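Local structure of peptide ABC transporter, peptide-binding protein (Thermus thermophilus, 2D5W) at residues A[30-35]-A[247-252]; A[34-39]-A[224-229]; A[313-318]-A[397-402]; A[450-455]-A[462-467]. The protein binds oligopeptides, here a pentapeptide, and probably hands them to a membrane ABC transporter for uptake into the cell. All coordinates share one frame; numbering follows the deposited sequence.

How the interactions relate
From the N terminus, the first element to take part is helix 31-40, which serves two contacts. Interaction 2 joins its residues 34-39 to strand 223-228, and interaction 1 joins residues 30-35 to the next strand, 246-251, so the shorter loop of interaction 2 nests within the longer one of interaction 1. The two strands are sheet neighbours, and both contacts settle the helix on one mixed sheet. Interaction 3 then closes a loop, bringing the start of helix 315-320 to a surface hairpin. Interaction 4 follows, a short local closure from helix 449-452 to strand 463-469. None of the four cross. Interactions 3 and 4 reach a second sheet, and Cys314 SG touches Ala455 O between them.

Interaction 1: residues A[30-35]-A[247-252]; sequences QAIKSE and VVYRFI
Ile32 and Glu35, one turn apart on helix 31-40, reach down to Tyr249 in a helix-on-sheet packing of the alpha/beta kind. Helix residues 31-35 run nearly antiparallel to strand residues 247-251, at 168°, with the two short axes 12.1 Å apart, and long side chains bridge the gap. Tyr249 stands up from the strand, and its hydroxyl donates a hydrogen bond to Glu35 OE1, with 2.6 Å between Tyr249 OH and that oxygen. The bond meets OE1 on its anti side, 28° out of the carboxylate plane, while OE1 itself lies at the edge of the tyrosine ring. Glu35 is extended, with CG anti to the backbone N (chi1 -175°), which carries the carboxylate out to the hydroxyl. The buried carboxylate has further partners in Ser271 OG at OE1 and Ser272 OG at OE2, so hydroxyl groups hold both oxygens. A phenylalanine in place of Tyr249 would probably deprive this buried carboxylate of one donor at OE1, leaving that oxygen to Ser271. At the start of the same helix, the backbone of Ala31 hydrogen-bonds to the bound peptide. Beside the polar pair, Ile32 slides past the tyrosine ring, its CD1 lying 3.8 Å from Tyr249 CE1. Phe251, two residues along the strand, meets the isoleucine nearer its root: Ile32 CG1 is 4.3 Å from Phe251 CE1.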
# COMPACT_ATOMS: atom_id res chain seq x y z
N GLN A 30 -0.11 -5.51 -2.03
CA GLN A 30 0.79 -4.84 -2.96
C GLN A 30 0.11 -3.67 -3.66
O GLN A 30 -1.04 -3.77 -4.08
CB GLN A 30 1.23 -5.81 -4.06
CG GLN A 30 2.23 -6.87 -3.66
CD GLN A 30 2.26 -7.98 -4.68
OE1 GLN A 30 1.34 -8.79 -4.76
NE2 GLN A 30 3.31 -8.00 -5.49
N ALA A 31 0.84 -2.57 -3.80
CA ALA A 31 0.31 -1.41 -4.49
C ALA A 31 -0.06 -1.78 -5.93
O ALA A 31 -1.08 -1.33 -6.44
CB ALA A 31 1.34 -0.29 -4.49
N ILE A 32 0.74 -2.62 -6.59
CA ILE A 32 0.44 -2.97 -7.97
C ILE A 32 -0.88 -3.74 -8.06
O ILE A 32 -1.65 -3.55 -9.01
CB ILE A 32 1.60 -3.78 -8.64
CG1 ILE A 32 1.27 -4.07 -10.11
CG2 ILE A 32 1.86 -5.08 -7.89
CD1 ILE A 32 1.05 -2.84 -10.96
N LYS A 33 -1.16 -4.58 -7.07
CA LYS A 33 -2.41 -5.34 -7.05
C LYS A 33 -3.60 -4.38 -6.94
O LYS A 33 -4.58 -4.51 -7.66
CB LYS A 33 -2.37 -6.31 -5.87
CG LYS A 33 -3.64 -7.12 -5.64
CD LYS A 33 -3.38 -8.16 -4.55
CE LYS A 33 -4.63 -8.90 -4.11
NZ LYS A 33 -5.37 -8.17 -3.04
N SER A 34 -3.51 -3.41 -6.04
CA SER A 34 -4.60 -2.45 -5.87
C SER A 34 -4.81 -1.59 -7.11
O SER A 34 -5.94 -1.30 -7.49
CB SER A 34 -4.33 -1.55 -4.67
OG SER A 34 -4.62 -2.24 -3.46
N GLU A 35 -3.72 -1.18 -7.76
CA GLU A 35 -3.84 -0.36 -8.96
C GLU A 35 -4.57 -1.12 -10.06
O GLU A 35 -5.51 -0.61 -10.67
CB GLU A 35 -2.47 0.06 -9.45
CG GLU A 35 -2.52 1.02 -10.62
CD GLU A 35 -1.15 1.27 -11.21
OE1 GLU A 35 -0.75 0.50 -12.11
OE2 GLU A 35 -0.48 2.22 -10.77
N VAL A 247 -7.03 -3.79 -21.97
CA VAL A 247 -5.97 -3.23 -21.14
C VAL A 247 -5.06 -4.40 -20.77
O VAL A 247 -5.53 -5.42 -20.27
CB VAL A 247 -6.50 -2.61 -19.83
CG1 VAL A 247 -5.33 -2.12 -18.98
CG2 VAL A 247 -7.45 -1.46 -20.14
N VAL A 248 -3.78 -4.25 -21.04
CA VAL A 248 -2.82 -5.30 -20.73
C VAL A 248 -1.68 -4.76 -19.89
O VAL A 248 -1.03 -3.78 -20.26
CB VAL A 248 -2.21 -5.91 -22.01
CG1 VAL A 248 -1.15 -6.95 -21.65
CG2 VAL A 248 -3.29 -6.53 -22.87
N TYR A 249 -1.46 -5.39 -18.74
CA TYR A 249 -0.35 -5.03 -17.87
C TYR A 249 0.78 -5.99 -18.24
O TYR A 249 0.58 -7.20 -18.26
CB TYR A 249 -0.71 -5.22 -16.40
CG TYR A 249 -1.18 -3.96 -15.71
CD1 TYR A 249 -0.32 -3.24 -14.87
CD2 TYR A 249 -2.48 -3.49 -15.89
CE1 TYR A 249 -0.75 -2.09 -14.23
CE2 TYR A 249 -2.92 -2.34 -15.25
CZ TYR A 249 -2.05 -1.64 -14.42
OH TYR A 249 -2.51 -0.51 -13.79
N ARG A 250 1.95 -5.44 -18.55
CA ARG A 250 3.13 -6.23 -18.88
C ARG A 250 4.09 -6.08 -17.71
O ARG A 250 4.37 -4.96 -17.27
CB ARG A 250 3.79 -5.72 -20.16
CG ARG A 250 3.10 -6.18 -21.43
CD ARG A 250 3.86 -5.68 -22.65
NE ARG A 250 5.26 -6.10 -22.63
CZ ARG A 250 6.19 -5.64 -23.47
NH1 ARG A 250 7.44 -6.08 -23.38
NH2 ARG A 250 5.87 -4.74 -24.38
N PHE A 251 4.58 -7.20 -17.20
CA PHE A 251 5.48 -7.21 -16.06
C PHE A 251 6.92 -7.50 -16.43
O PHE A 251 7.22 -8.53 -17.03
CB PHE A 251 4.99 -8.24 -15.04
CG PHE A 251 3.57 -8.02 -14.62
CD1 PHE A 251 3.22 -6.90 -13.87
CD2 PHE A 251 2.57 -8.90 -15.01
CE1 PHE A 251 1.90 -6.65 -13.53
CE2 PHE A 251 1.23 -8.66 -14.67
CZ PHE A 251 0.90 -7.53 -13.93
N ILE A 252 7.80 -6.58 -16.06
CA ILE A 252 9.23 -6.72 -16.31
C ILE A 252 9.89 -6.36 -14.97
O ILE A 252 9.96 -5.19 -14.59
CB ILE A 252 9.70 -5.77 -17.44
CG1 ILE A 252 8.94 -6.10 -18.73
CG2 ILE A 252 11.20 -5.93 -17.67
CD1 ILE A 252 9.27 -5.19 -19.90

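Interaction 2: residues A[34-39]-A[224-229]; sequences SEIEQY and IEMERN
Met226 rises from strand 223-228 into the hollow between Ile36 and Tyr39, two residues spaced by about one turn of helix 31-40. Its sulfur fits beside the root of the tyrosine, with Met226 SD 3.9 Å from Tyr39 CB. The chain bends at its last torsion (chi3 -84°), turning the methyl so that Met226 CE comes to 4.0 Å from the same Tyr39 CB. The methionine and tyrosine side chains cross at about a right angle, and the far end of the ring leads away from the strand. Ile36 fills the neighbouring groove with two branches. Its CG2 faces the methionine, 4.3 Å from Met226 SD, whereas the longer branch runs the other way and sets Ile36 CD1 4.0 Å from Ile224 CD1. That split follows from the first torsion, which puts CG1 beside the backbone N and CG2 anti to it. Tyr249 and Phe251 of the adjoining strand also touch Ile36, which is thus received by two strands together. Within the helix, Gln38 NE2 bonds back in the carbonyl plane to Glu35 O, which accepts Gln38 N as well. Helix residues 34-39 and strand residues 224-228 run in roughly the same direction, 25° apart, and their apolar bumps interlock without polar links. This is the buried layer between helix and beta sheet found in the alpha/beta lobes of solute-binding proteins.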
# COMPACT_ATOMS: atom_id res chain seq x y z
N SER A 34 -3.51 -3.41 -6.04
CA SER A 34 -4.60 -2.45 -5.87
C SER A 34 -4.81 -1.59 -7.11
O SER A 34 -5.94 -1.30 -7.49
CB SER A 34 -4.33 -1.55 -4.67
OG SER A 34 -4.62 -2.24 -3.46
N GLU A 35 -3.72 -1.18 -7.76
CA GLU A 35 -3.84 -0.36 -8.96
C GLU A 35 -4.57 -1.12 -10.06
O GLU A 35 -5.51 -0.61 -10.67
CB GLU A 35 -2.47 0.06 -9.45
CG GLU A 35 -2.52 1.02 -10.62
CD GLU A 35 -1.15 1.27 -11.21
OE1 GLU A 35 -0.75 0.50 -12.11
OE2 GLU A 35 -0.48 2.22 -10.77
N ILE A 36 -4.14 -2.35 -10.32
CA ILE A 36 -4.75 -3.17 -11.35
C ILE A 36 -6.22 -3.42 -11.04
O ILE A 36 -7.07 -3.38 -11.92
CB ILE A 36 -4.01 -4.52 -11.49
CG1 ILE A 36 -2.63 -4.28 -12.09
CG2 ILE A 36 -4.82 -5.49 -12.35
CD1 ILE A 36 -1.76 -5.50 -12.13
N GLU A 37 -6.52 -3.67 -9.77
CA GLU A 37 -7.89 -3.95 -9.40
C GLU A 37 -8.87 -2.80 -9.60
O GLU A 37 -10.07 -3.02 -9.62
CB GLU A 37 -7.95 -4.50 -7.98
CG GLU A 37 -7.42 -5.93 -7.93
CD GLU A 37 -7.52 -6.57 -6.58
OE1 GLU A 37 -7.18 -7.77 -6.48
OE2 GLU A 37 -7.92 -5.89 -5.62
N GLN A 38 -8.36 -1.58 -9.76
CA GLN A 38 -9.27 -0.46 -10.02
C GLN A 38 -9.96 -0.71 -11.36
O GLN A 38 -11.13 -0.35 -11.55
CB GLN A 38 -8.52 0.86 -10.13
CG GLN A 38 -7.86 1.34 -8.87
CD GLN A 38 -7.09 2.60 -9.14
OE1 GLN A 38 -7.48 3.69 -8.71
NE2 GLN A 38 -6.02 2.48 -9.90
N TYR A 39 -9.24 -1.32 -12.29
CA TYR A 39 -9.80 -1.61 -13.61
C TYR A 39 -10.86 -2.70 -13.54
O TYR A 39 -11.82 -2.69 -14.32
CB TYR A 39 -8.69 -2.05 -14.57
CG TYR A 39 -7.71 -0.96 -14.95
CD1 TYR A 39 -6.68 -0.59 -14.08
CD2 TYR A 39 -7.85 -0.27 -16.15
CE1 TYR A 39 -5.82 0.46 -14.41
CE2 TYR A 39 -6.99 0.77 -16.49
CZ TYR A 39 -5.98 1.14 -15.61
OH TYR A 39 -5.16 2.19 -15.95
N ILE A 224 -1.20 -9.50 -17.45
CA ILE A 224 -2.60 -9.63 -17.04
C ILE A 224 -3.37 -8.89 -18.13
O ILE A 224 -3.16 -7.69 -18.36
CB ILE A 224 -2.86 -9.00 -15.65
CG1 ILE A 224 -2.34 -9.95 -14.56
CG2 ILE A 224 -4.35 -8.74 -15.46
CD1 ILE A 224 -2.35 -9.37 -13.16
N GLU A 225 -4.24 -9.62 -18.82
CA GLU A 225 -5.02 -9.05 -19.91
C GLU A 225 -6.47 -8.91 -19.49
O GLU A 225 -7.08 -9.85 -18.98
CB GLU A 225 -4.93 -9.95 -21.14
CG GLU A 225 -3.51 -10.35 -21.50
CD GLU A 225 -3.45 -11.23 -22.74
OE1 GLU A 225 -2.38 -11.82 -23.00
OE2 GLU A 225 -4.47 -11.33 -23.45
N MET A 226 -7.03 -7.73 -19.73
CA MET A 226 -8.41 -7.42 -19.37
C MET A 226 -9.15 -6.89 -20.60
O MET A 226 -8.54 -6.36 -21.52
CB MET A 226 -8.42 -6.38 -18.25
CG MET A 226 -7.60 -6.79 -17.03
SD MET A 226 -7.47 -5.54 -15.73
CE MET A 226 -6.11 -4.55 -16.36
N GLU A 227 -10.47 -7.06 -20.61
CA GLU A 227 -11.28 -6.57 -21.71
C GLU A 227 -12.46 -5.79 -21.14
O GLU A 227 -12.83 -5.96 -19.98
CB GLU A 227 -11.78 -7.74 -22.57
CG GLU A 227 -12.66 -8.72 -21.83
CD GLU A 227 -13.22 -9.79 -22.75
OE1 GLU A 227 -13.85 -9.43 -23.77
OE2 GLU A 227 -13.05 -10.99 -22.45
N ARG A 228 -13.05 -4.93 -21.96
CA ARG A 228 -14.16 -4.11 -21.52
C ARG A 228 -15.30 -4.91 -20.89
O ARG A 228 -15.68 -5.96 -21.40
CB ARG A 228 -14.72 -3.29 -22.69
CG ARG A 228 -15.53 -2.07 -22.27
CD ARG A 228 -14.61 -0.88 -22.09
NE ARG A 228 -15.29 0.27 -21.51
CZ ARG A 228 -14.74 1.48 -21.42
NH1 ARG A 228 -15.41 2.48 -20.88
NH2 ARG A 228 -13.52 1.69 -21.90
N ASN A 229 -15.82 -4.41 -19.77
CA ASN A 229 -16.94 -5.04 -19.08
C ASN A 229 -18.17 -4.23 -19.48
O ASN A 229 -18.39 -3.14 -18.96
CB ASN A 229 -16.73 -4.99 -17.57
CG ASN A 229 -17.93 -5.49 -16.79
OD1 ASN A 229 -18.85 -6.08 -17.35
ND2 ASN A 229 -17.93 -5.25 -15.48

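Interaction 3: residues A[313-318]-A[397-402]; sequences NCQVVK and TVNGRT
The beta hairpin with a type I' turn from Val398 to Arg401, whose Asn399 and Gly400 both have positive phi, faces Gln315 in the first turn of helix 315-320. The glutamine bends at chi2 (51°), which brings its amide up against the hairpin. Gln315 NE2 lies 3.9 Å from Val398 CG1, while Gln315 CG sits over one face of the Arg401 guanidinium. The amides of Gln315 and Asn399 are too far apart for direct bonding, and two waters join them instead. One donates to Gln315 OE1 at 3.0 Å and accepts from Lys318 NZ; the other accepts from Gln315 NE2 at 3.2 Å. Both give a weak bond to Asn399 OD1, each at 3.3 Å. Asp319 OD2 accepts from Gln315 NE2, and Asp319 OD1 forms a salt bridge with Arg401 NH2. With an alanine at Gln315, the second water would probably lose its bond to the helix, the first would be left to Lys318 and Asn399, and Asp319 would lose a donor. The contact lies at the surface: Cys314, N-cap of the helix, is disulfide-bonded to Cys458, and the hairpin joins strands 394-398 and 401-410, the latter a sheet neighbour of strand 463-469.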
# COMPACT_ATOMS: atom_id res chain seq x y z
N ASN A 313 11.63 -12.37 20.57
CA ASN A 313 11.56 -13.83 20.58
C ASN A 313 12.48 -14.43 19.51
O ASN A 313 12.70 -15.63 19.48
CB ASN A 313 10.13 -14.32 20.38
CG ASN A 313 9.49 -13.76 19.13
OD1 ASN A 313 9.20 -12.57 19.05
ND2 ASN A 313 9.26 -14.62 18.15
N CYS A 314 12.99 -13.58 18.61
CA CYS A 314 13.93 -14.02 17.58
C CYS A 314 15.29 -13.68 18.16
O CYS A 314 15.66 -12.52 18.25
CB CYS A 314 13.72 -13.26 16.26
SG CYS A 314 12.07 -13.52 15.53
N GLN A 315 16.04 -14.70 18.56
CA GLN A 315 17.34 -14.46 19.18
C GLN A 315 18.29 -13.61 18.34
O GLN A 315 19.10 -12.87 18.89
CB GLN A 315 18.00 -15.78 19.57
CG GLN A 315 19.18 -15.63 20.53
CD GLN A 315 18.85 -14.78 21.75
OE1 GLN A 315 17.84 -15.00 22.43
NE2 GLN A 315 19.70 -13.80 22.04
N VAL A 316 18.18 -13.71 17.02
CA VAL A 316 19.04 -12.92 16.14
C VAL A 316 18.82 -11.43 16.40
O VAL A 316 19.76 -10.63 16.39
CB VAL A 316 18.74 -13.21 14.65
CG1 VAL A 316 19.58 -12.32 13.76
CG2 VAL A 316 19.01 -14.68 14.35
N VAL A 317 17.56 -11.06 16.65
CA VAL A 317 17.20 -9.68 16.94
C VAL A 317 17.89 -9.23 18.23
O VAL A 317 18.46 -8.14 18.29
CB VAL A 317 15.67 -9.54 17.08
CG1 VAL A 317 15.31 -8.18 17.65
CG2 VAL A 317 15.02 -9.74 15.73
N LYS A 318 17.83 -10.06 19.26
CA LYS A 318 18.46 -9.73 20.54
C LYS A 318 19.98 -9.72 20.41
O LYS A 318 20.65 -8.88 21.00
CB LYS A 318 18.02 -10.71 21.63
CG LYS A 318 16.54 -10.62 21.97
CD LYS A 318 16.19 -11.43 23.21
CE LYS A 318 16.82 -10.84 24.47
NZ LYS A 318 16.45 -11.61 25.69
N THR A 397 29.42 -10.71 23.00
CA THR A 397 28.87 -11.92 23.57
C THR A 397 27.46 -11.67 24.10
O THR A 397 27.21 -10.68 24.78
CB THR A 397 29.75 -12.44 24.73
OG1 THR A 397 31.09 -12.64 24.25
CG2 THR A 397 29.21 -13.75 25.27
N VAL A 398 26.54 -12.57 23.75
CA VAL A 398 25.15 -12.47 24.19
C VAL A 398 24.71 -13.86 24.62
O VAL A 398 24.79 -14.82 23.84
CB VAL A 398 24.23 -11.98 23.05
CG1 VAL A 398 22.78 -11.94 23.52
CG2 VAL A 398 24.66 -10.60 22.59
N ASN A 399 24.26 -13.98 25.87
CA ASN A 399 23.83 -15.27 26.41
C ASN A 399 24.96 -16.30 26.29
O ASN A 399 24.70 -17.48 26.02
CB ASN A 399 22.58 -15.77 25.68
CG ASN A 399 21.35 -14.92 25.97
OD1 ASN A 399 20.27 -15.17 25.42
ND2 ASN A 399 21.50 -13.93 26.84
N GLY A 400 26.19 -15.85 26.47
CA GLY A 400 27.34 -16.74 26.40
C GLY A 400 27.77 -17.14 25.00
O GLY A 400 28.71 -17.91 24.83
N ARG A 401 27.09 -16.61 23.99
CA ARG A 401 27.39 -16.92 22.60
C ARG A 401 28.06 -15.76 21.89
O ARG A 401 27.70 -14.60 22.10
CB ARG A 401 26.10 -17.29 21.87
CG ARG A 401 25.42 -18.54 22.42
CD ARG A 401 23.92 -18.56 22.13
NE ARG A 401 23.61 -18.22 20.74
CZ ARG A 401 23.41 -16.98 20.29
NH1 ARG A 401 23.48 -15.95 21.13
NH2 ARG A 401 23.13 -16.77 19.01
N THR A 402 29.04 -16.06 21.04
CA THR A 402 29.73 -15.02 20.30
C THR A 402 28.90 -14.66 19.07
O THR A 402 28.65 -15.51 18.22
CB THR A 402 31.13 -15.47 19.85
OG1 THR A 402 31.93 -15.72 21.01
CG2 THR A 402 31.79 -14.41 18.99
O HOH W 1 17.10 -14.24 25.21
O HOH W 2 19.63 -12.00 24.74

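Interaction 4: residues A[450-455]-A[462-467]; sequences EFIQRA and GMFEFA
Phe451 and Phe464 meet as an offset edge-to-face aromatic pair. The edge of Phe451 points at a face of Phe464, with ring centroids 5.7 Å apart and planes at 81°, and the nearest atoms, Phe451 CE2 and Phe464 CE1, are 3.9 Å from each other. The opposite face of Phe464 is taken by Phe466, two residues along the same strand, whose CD2 stands 3.7 Å above the Phe464 plane and over its centre, so this ring is held from both sides. Trp460, in the loop between the two segments, meets the rings of both Phe451 and Phe464.

The aliphatic contacts come from Ile452. Its longer branch points away from the backbone N (chi1 -175°), and the side chain crosses Phe464 and Phe466 at about a right angle. Ile452 CG1 touches Phe464 CE1 at 3.9 Å, and further out Ile452 CD1 reaches 4.0 Å from Phe466 CZ.

Between the two segments the contact is apolar; within 450-455, Arg454 NH2 donates to Gln453 O over 3.0 Å, from well above the carbonyl plane, while Tyr498 adds a cation-pi contact to the arginine.

Phe466 packs on the backbone of the bound peptide and the backbone of Ala467 hydrogen-bonds to it. The end of helix 449-452 thus backs strand 463-469, which lines the ligand site, as suits the peptide-binding cleft of a solute-binding protein.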
# COMPACT_ATOMS: atom_id res chain seq x y z
N GLU A 450 2.89 -14.25 4.15
CA GLU A 450 3.78 -15.21 4.78
C GLU A 450 5.22 -14.74 4.92
O GLU A 450 6.03 -15.40 5.57
CB GLU A 450 3.71 -16.56 4.07
CG GLU A 450 2.31 -17.15 4.11
CD GLU A 450 2.29 -18.66 3.96
OE1 GLU A 450 2.87 -19.17 2.98
OE2 GLU A 450 1.68 -19.33 4.82
N PHE A 451 5.55 -13.61 4.30
CA PHE A 451 6.89 -13.06 4.45
C PHE A 451 6.82 -11.76 5.24
O PHE A 451 7.23 -11.70 6.40
CB PHE A 451 7.57 -12.79 3.11
CG PHE A 451 9.02 -12.40 3.25
CD1 PHE A 451 10.00 -13.38 3.44
CD2 PHE A 451 9.41 -11.07 3.25
CE1 PHE A 451 11.34 -13.03 3.64
CE2 PHE A 451 10.75 -10.71 3.44
CZ PHE A 451 11.71 -11.69 3.64
N ILE A 452 6.27 -10.72 4.63
CA ILE A 452 6.22 -9.41 5.27
C ILE A 452 5.52 -9.37 6.64
O ILE A 452 5.99 -8.68 7.54
CB ILE A 452 5.58 -8.35 4.32
CG1 ILE A 452 5.64 -6.96 4.95
CG2 ILE A 452 4.15 -8.72 3.98
CD1 ILE A 452 5.38 -5.83 3.97
N GLN A 453 4.45 -10.13 6.80
CA GLN A 453 3.70 -10.15 8.05
C GLN A 453 4.08 -11.29 8.99
O GLN A 453 3.29 -11.69 9.85
CB GLN A 453 2.19 -10.16 7.74
CG GLN A 453 1.72 -8.78 7.23
CD GLN A 453 0.50 -8.81 6.33
OE1 GLN A 453 0.08 -7.77 5.81
NE2 GLN A 453 -0.09 -9.98 6.13
N ARG A 454 5.31 -11.80 8.86
CA ARG A 454 5.77 -12.89 9.71
C ARG A 454 7.13 -12.67 10.37
O ARG A 454 7.87 -13.62 10.64
CB ARG A 454 5.78 -14.20 8.91
CG ARG A 454 4.39 -14.64 8.43
CD ARG A 454 3.47 -15.05 9.58
NE ARG A 454 2.20 -15.58 9.09
CZ ARG A 454 1.18 -14.84 8.65
NH1 ARG A 454 0.07 -15.42 8.23
NH2 ARG A 454 1.26 -13.52 8.67
N ALA A 455 7.47 -11.41 10.64
CA ALA A 455 8.74 -11.11 11.30
C ALA A 455 8.72 -11.71 12.71
O ALA A 455 9.76 -12.07 13.26
CB ALA A 455 8.96 -9.60 11.38
N GLY A 462 16.30 -8.79 9.96
CA GLY A 462 17.08 -7.58 10.12
C GLY A 462 16.43 -6.37 9.50
O GLY A 462 15.46 -5.84 10.04
N MET A 463 16.98 -5.94 8.37
CA MET A 463 16.50 -4.79 7.62
C MET A 463 15.67 -5.22 6.42
O MET A 463 15.99 -6.21 5.76
CB MET A 463 17.70 -3.97 7.14
CG MET A 463 18.56 -3.40 8.26
SD MET A 463 20.24 -2.92 7.72
CE MET A 463 19.89 -1.49 6.70
N PHE A 464 14.61 -4.47 6.14
CA PHE A 464 13.73 -4.76 5.01
C PHE A 464 13.36 -3.41 4.40
O PHE A 464 12.60 -2.63 4.98
CB PHE A 464 12.48 -5.49 5.53
CG PHE A 464 11.52 -5.96 4.46
CD1 PHE A 464 10.34 -6.59 4.83
CD2 PHE A 464 11.77 -5.76 3.10
CE1 PHE A 464 9.42 -7.02 3.88
CE2 PHE A 464 10.85 -6.19 2.13
CZ PHE A 464 9.68 -6.82 2.53
N GLU A 465 13.94 -3.11 3.23
CA GLU A 465 13.68 -1.84 2.57
C GLU A 465 12.61 -1.91 1.49
O GLU A 465 12.64 -2.78 0.63
CB GLU A 465 14.94 -1.27 1.91
CG GLU A 465 14.65 0.06 1.20
CD GLU A 465 15.85 0.70 0.52
OE1 GLU A 465 17.00 0.34 0.84
OE2 GLU A 465 15.63 1.59 -0.34
N PHE A 466 11.68 -0.98 1.57
CA PHE A 466 10.62 -0.85 0.58
C PHE A 466 9.92 0.47 0.84
O PHE A 466 10.41 1.28 1.65
CB PHE A 466 9.64 -2.05 0.63
CG PHE A 466 8.84 -2.15 1.91
CD1 PHE A 466 7.54 -1.66 1.98
CD2 PHE A 466 9.39 -2.77 3.03
CE1 PHE A 466 6.80 -1.78 3.16
CE2 PHE A 466 8.65 -2.90 4.21
CZ PHE A 466 7.35 -2.40 4.27
N ALA A 467 8.82 0.73 0.16
CA ALA A 467 8.09 1.97 0.36
C ALA A 467 6.64 1.71 0.68
O ALA A 467 6.02 0.80 0.13
CB ALA A 467 8.19 2.85 -0.88